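Local coordinates for protein putative NADPH-dependent oxidoreductase (Desulfitobacterium hafniense DCB-2, PDB 3DB2) that probably binds NADPH in its Rossmann domain and, as a putative oxidoreductase of the GFO/IDH/MocA type, carries out a redox reaction on an unidentified substrate, at residues C[328-339]-C[346-354]. Sequence-based numbering, arbitrary orientation.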
loop_
_atom_site.group_PDB
_atom_site.type_symbol
_atom_site.label_atom_id
_atom_site.label_comp_id
_atom_site.label_asym_id
_atom_site.label_seq_id
_atom_site.Cartn_x
_atom_site.Cartn_y
_atom_site.Cartn_z
ATOM N N LEU C 328 -13.627 20.544 1.403
ATOM C CA LEU C 328 -13.529 20.690 -0.048
ATOM C C LEU C 328 -12.198 20.075 -0.481
ATOM O O LEU C 328 -12.161 19.438 -1.526
ATOM C CB LEU C 328 -13.675 22.148 -0.459
ATOM C CG LEU C 328 -13.793 22.479 -1.947
ATOM C CD1 LEU C 328 -14.546 23.782 -2.140
ATOM C CD2 LEU C 328 -12.447 22.562 -2.631
ATOM N N ARG C 329 -11.125 20.247 0.288
ATOM C CA ARG C 329 -9.850 19.684 -0.119
ATOM C C ARG C 329 -9.920 18.159 -0.147
ATOM O O ARG C 329 -9.281 17.534 -0.984
ATOM C CB ARG C 329 -8.711 20.098 0.803
ATOM C CG ARG C 329 -7.872 21.271 0.340
ATOM C CD ARG C 329 -6.491 21.243 0.968
ATOM N NE ARG C 329 -5.413 21.573 0.046
ATOM C CZ ARG C 329 -4.718 20.739 -0.712
ATOM N NH1 ARG C 329 -4.963 19.434 -0.709
ATOM N NH2 ARG C 329 -3.763 21.236 -1.492
ATOM N N ASN C 330 -10.701 17.589 0.764
ATOM C CA ASN C 330 -10.864 16.122 0.759
ATOM C C ASN C 330 -11.600 15.666 -0.483
ATOM O O ASN C 330 -11.259 14.682 -1.165
ATOM C CB ASN C 330 -11.591 15.661 2.031
ATOM C CG ASN C 330 -10.777 15.839 3.296
ATOM O OD1 ASN C 330 -9.556 15.953 3.192
ATOM N ND2 ASN C 330 -11.471 15.838 4.430
ATOM N N LEU C 331 -12.677 16.354 -0.864
ATOM C CA LEU C 331 -13.405 16.013 -2.075
ATOM C C LEU C 331 -12.540 16.147 -3.333
ATOM O O LEU C 331 -12.623 15.363 -4.265
ATOM C CB LEU C 331 -14.592 16.948 -2.277
ATOM C CG LEU C 331 -15.402 16.817 -3.589
ATOM C CD1 LEU C 331 -15.957 15.396 -3.680
ATOM C CD2 LEU C 331 -16.474 17.904 -3.632
ATOM N N ALA C 332 -11.725 17.201 -3.341
ATOM C CA ALA C 332 -10.823 17.494 -4.451
ATOM C C ALA C 332 -9.852 16.343 -4.708
ATOM O O ALA C 332 -9.505 16.055 -5.849
ATOM C CB ALA C 332 -10.059 18.773 -4.152
ATOM N N VAL C 333 -9.406 15.658 -3.663
ATOM C CA VAL C 333 -8.583 14.461 -3.868
ATOM C C VAL C 333 -9.357 13.410 -4.658
ATOM O O VAL C 333 -8.853 12.790 -5.597
ATOM C CB VAL C 333 -8.076 13.917 -2.526
ATOM C CG1 VAL C 333 -7.281 12.637 -2.614
ATOM C CG2 VAL C 333 -7.172 14.977 -1.868
ATOM N N VAL C 334 -10.628 13.192 -4.271
ATOM C CA VAL C 334 -11.461 12.215 -4.953
ATOM C C VAL C 334 -11.652 12.655 -6.404
ATOM O O VAL C 334 -11.532 11.815 -7.300
ATOM C CB VAL C 334 -12.809 12.002 -4.237
ATOM C CG1 VAL C 334 -13.699 11.046 -5.039
ATOM C CG2 VAL C 334 -12.627 11.430 -2.833
ATOM N N LEU C 335 -11.924 13.937 -6.641
ATOM C CA LEU C 335 -12.195 14.357 -8.021
ATOM C C LEU C 335 -10.912 14.261 -8.863
ATOM O O LEU C 335 -10.961 13.904 -10.041
ATOM C CB LEU C 335 -12.803 15.749 -8.047
ATOM C CG LEU C 335 -14.124 15.940 -7.292
ATOM C CD1 LEU C 335 -14.515 17.415 -7.246
ATOM C CD2 LEU C 335 -15.253 15.108 -7.900
ATOM N N ALA C 336 -9.788 14.551 -8.227
ATOM C CA ALA C 336 -8.514 14.502 -8.980
ATOM C C ALA C 336 -8.205 13.075 -9.372
ATOM O O ALA C 336 -7.679 12.826 -10.473
ATOM C CB ALA C 336 -7.430 15.128 -8.132
ATOM N N ALA C 337 -8.515 12.147 -8.454
ATOM C CA ALA C 337 -8.315 10.718 -8.703
ATOM C C ALA C 337 -9.196 10.190 -9.818
ATOM O O ALA C 337 -8.751 9.417 -10.662
ATOM C CB ALA C 337 -8.549 9.914 -7.426
ATOM N N VAL C 338 -10.463 10.588 -9.859
ATOM C CA VAL C 338 -11.300 10.220 -11.021
ATOM C C VAL C 338 -10.804 10.839 -12.316
ATOM O O VAL C 338 -10.768 10.182 -13.373
ATOM C CB VAL C 338 -12.753 10.605 -10.707
ATOM C CG1 VAL C 338 -13.689 10.320 -11.869
ATOM C CG2 VAL C 338 -13.201 9.825 -9.469
ATOM N N LYS C 339 -10.364 12.096 -12.259
ATOM C CA LYS C 339 -9.832 12.799 -13.414
ATOM C C LYS C 339 -8.577 12.038 -13.891
ATOM O O LYS C 339 -8.380 11.935 -15.105
ATOM C CB LYS C 339 -9.433 14.234 -13.143
ATOM C CG LYS C 339 -9.089 14.994 -14.412
ATOM C CD LYS C 339 -8.782 16.464 -14.183
ATOM C CE LYS C 339 -10.015 17.313 -13.945
ATOM N NZ LYS C 339 -10.965 17.314 -15.090
ATOM N N PRO C 346 -1.216 11.977 -13.872
ATOM C CA PRO C 346 -1.301 12.619 -12.557
ATOM C C PRO C 346 -1.994 13.983 -12.668
ATOM O O PRO C 346 -1.924 14.679 -13.689
ATOM C CB PRO C 346 0.144 12.851 -12.142
ATOM C CG PRO C 346 0.907 12.801 -13.413
ATOM C CD PRO C 346 0.176 11.833 -14.315
ATOM N N VAL C 347 -2.658 14.368 -11.594
ATOM C CA VAL C 347 -3.526 15.542 -11.586
ATOM C C VAL C 347 -3.214 16.370 -10.359
ATOM O O VAL C 347 -3.210 15.804 -9.246
ATOM C CB VAL C 347 -5.009 15.142 -11.547
ATOM C CG1 VAL C 347 -5.865 16.403 -11.384
ATOM C CG2 VAL C 347 -5.372 14.372 -12.805
ATOM N N GLU C 348 -2.939 17.646 -10.583
ATOM C CA GLU C 348 -2.648 18.597 -9.509
ATOM C C GLU C 348 -3.982 18.899 -8.807
ATOM O O GLU C 348 -5.018 19.071 -9.423
ATOM C CB GLU C 348 -2.023 19.889 -10.001
ATOM C CG GLU C 348 -0.749 19.750 -10.819
ATOM C CD GLU C 348 0.366 19.114 -10.006
ATOM O OE1 GLU C 348 0.756 19.708 -8.980
ATOM O OE2 GLU C 348 0.798 18.027 -10.429
ATOM N N ILE C 349 -3.960 18.987 -7.484
ATOM C CA ILE C 349 -5.180 19.382 -6.784
ATOM C C ILE C 349 -5.569 20.801 -7.168
ATOM O O ILE C 349 -6.732 21.185 -7.180
ATOM C CB ILE C 349 -4.970 19.264 -5.268
ATOM C CG1 ILE C 349 -4.553 17.869 -4.785
ATOM C CG2 ILE C 349 -6.220 19.719 -4.538
ATOM C CD1 ILE C 349 -5.630 16.819 -5.009
ATOM N N ALA C 350 -4.596 21.642 -7.529
ATOM C CA ALA C 350 -4.955 23.010 -7.912
ATOM C C ALA C 350 -5.839 23.055 -9.150
ATOM O O ALA C 350 -6.673 23.955 -9.310
ATOM C CB ALA C 350 -3.679 23.813 -8.147
ATOM N N GLU C 351 -5.685 22.077 -10.016
ATOM C CA GLU C 351 -6.416 21.939 -11.265
ATOM C C GLU C 351 -7.911 21.789 -11.006
ATOM O O GLU C 351 -8.818 22.088 -11.786
ATOM C CB GLU C 351 -5.977 20.725 -12.047
ATOM C CG GLU C 351 -4.674 20.785 -12.804
ATOM C CD GLU C 351 -4.535 19.476 -13.589
ATOM O OE1 GLU C 351 -5.549 19.249 -14.278
ATOM O OE2 GLU C 351 -3.498 18.770 -13.465
ATOM N N ILE C 352 -8.209 21.251 -9.832
ATOM C CA ILE C 352 -9.584 20.947 -9.441
ATOM C C ILE C 352 -10.108 22.196 -8.729
ATOM O O ILE C 352 -11.156 22.724 -9.056
ATOM C CB ILE C 352 -9.698 19.742 -8.501
ATOM C CG1 ILE C 352 -9.253 18.412 -9.093
ATOM C CG2 ILE C 352 -11.122 19.610 -7.948
ATOM C CD1 ILE C 352 -10.126 17.956 -10.256
ATOM N N ILE C 353 -9.361 22.643 -7.754
ATOM C CA ILE C 353 -9.773 23.621 -6.762
ATOM C C ILE C 353 -9.706 25.023 -7.356
ATOM O O ILE C 353 -10.640 25.794 -7.177
ATOM C CB ILE C 353 -8.854 23.518 -5.533
ATOM C CG1 ILE C 353 -9.388 22.559 -4.475
ATOM C CG2 ILE C 353 -8.569 24.902 -4.970
ATOM C CD1 ILE C 353 -8.391 22.356 -3.342
ATOM N N GLY C 354 -8.604 25.269 -8.048
ATOM C CA GLY C 354 -8.221 26.567 -8.590
ATOM C C GLY C 354 -6.699 26.637 -8.431
ATOM O O GLY C 354 -5.998 26.798 -9.451
ATOM O OXT GLY C 354 -6.270 26.500 -7.262
#
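Ile352 drops as a knob among Ala332, Leu335, Ala336 and Lys339, spreading its two branches along the helix. Ile352 CG1 lies over Ala336 CB at 3.9 Å, while Ile352 CG2, anti to the backbone N, reaches back to Ala332 CB at 4.0 Å. Lys339 slides past the isoleucine in the opposite direction, and the bend at its chi3 (-76°) brings Lys339 CE to 3.7 Å from Ile352 CD1. Ile349 is the second knob, held by Arg329, Ala332, Val333 and Ala336. Ile349 CD1 presses on Val333 CA at 3.9 Å; in one of two conformers, the Arg329 guanidinium turns a face to Ile349 CG2 and gives its NH2 to Glu224 and the carbonyl of Val197. Beside the knob of Ile352, Val347 CG1 packs on Ala336 CB at 3.8 Å. At the far end Ile353 CG1 lies 3.6 Å from Leu328 CD2, the two side chains crossing obliquely. No hydrogen bond joins the segments. The axes of helices 328-339 and 349-353 cross at 109° and approach to 9.0 Å, consistent with small Ala332 and Ala336 flooring both holes. Within 346-354, Glu351 OE2 accepts from Glu348 N above its carboxylate plane, and OE1 pairs with Arg345. This C-terminal helix thus packs knobs-into-holes on helix 324-343, which also meets helices 183-194 and 103-116, while strand 347-348 adds an antiparallel edge beside strand 197-205 to the large open-faced sheet characteristic of GFO/IDH/MocA C-terminal domains.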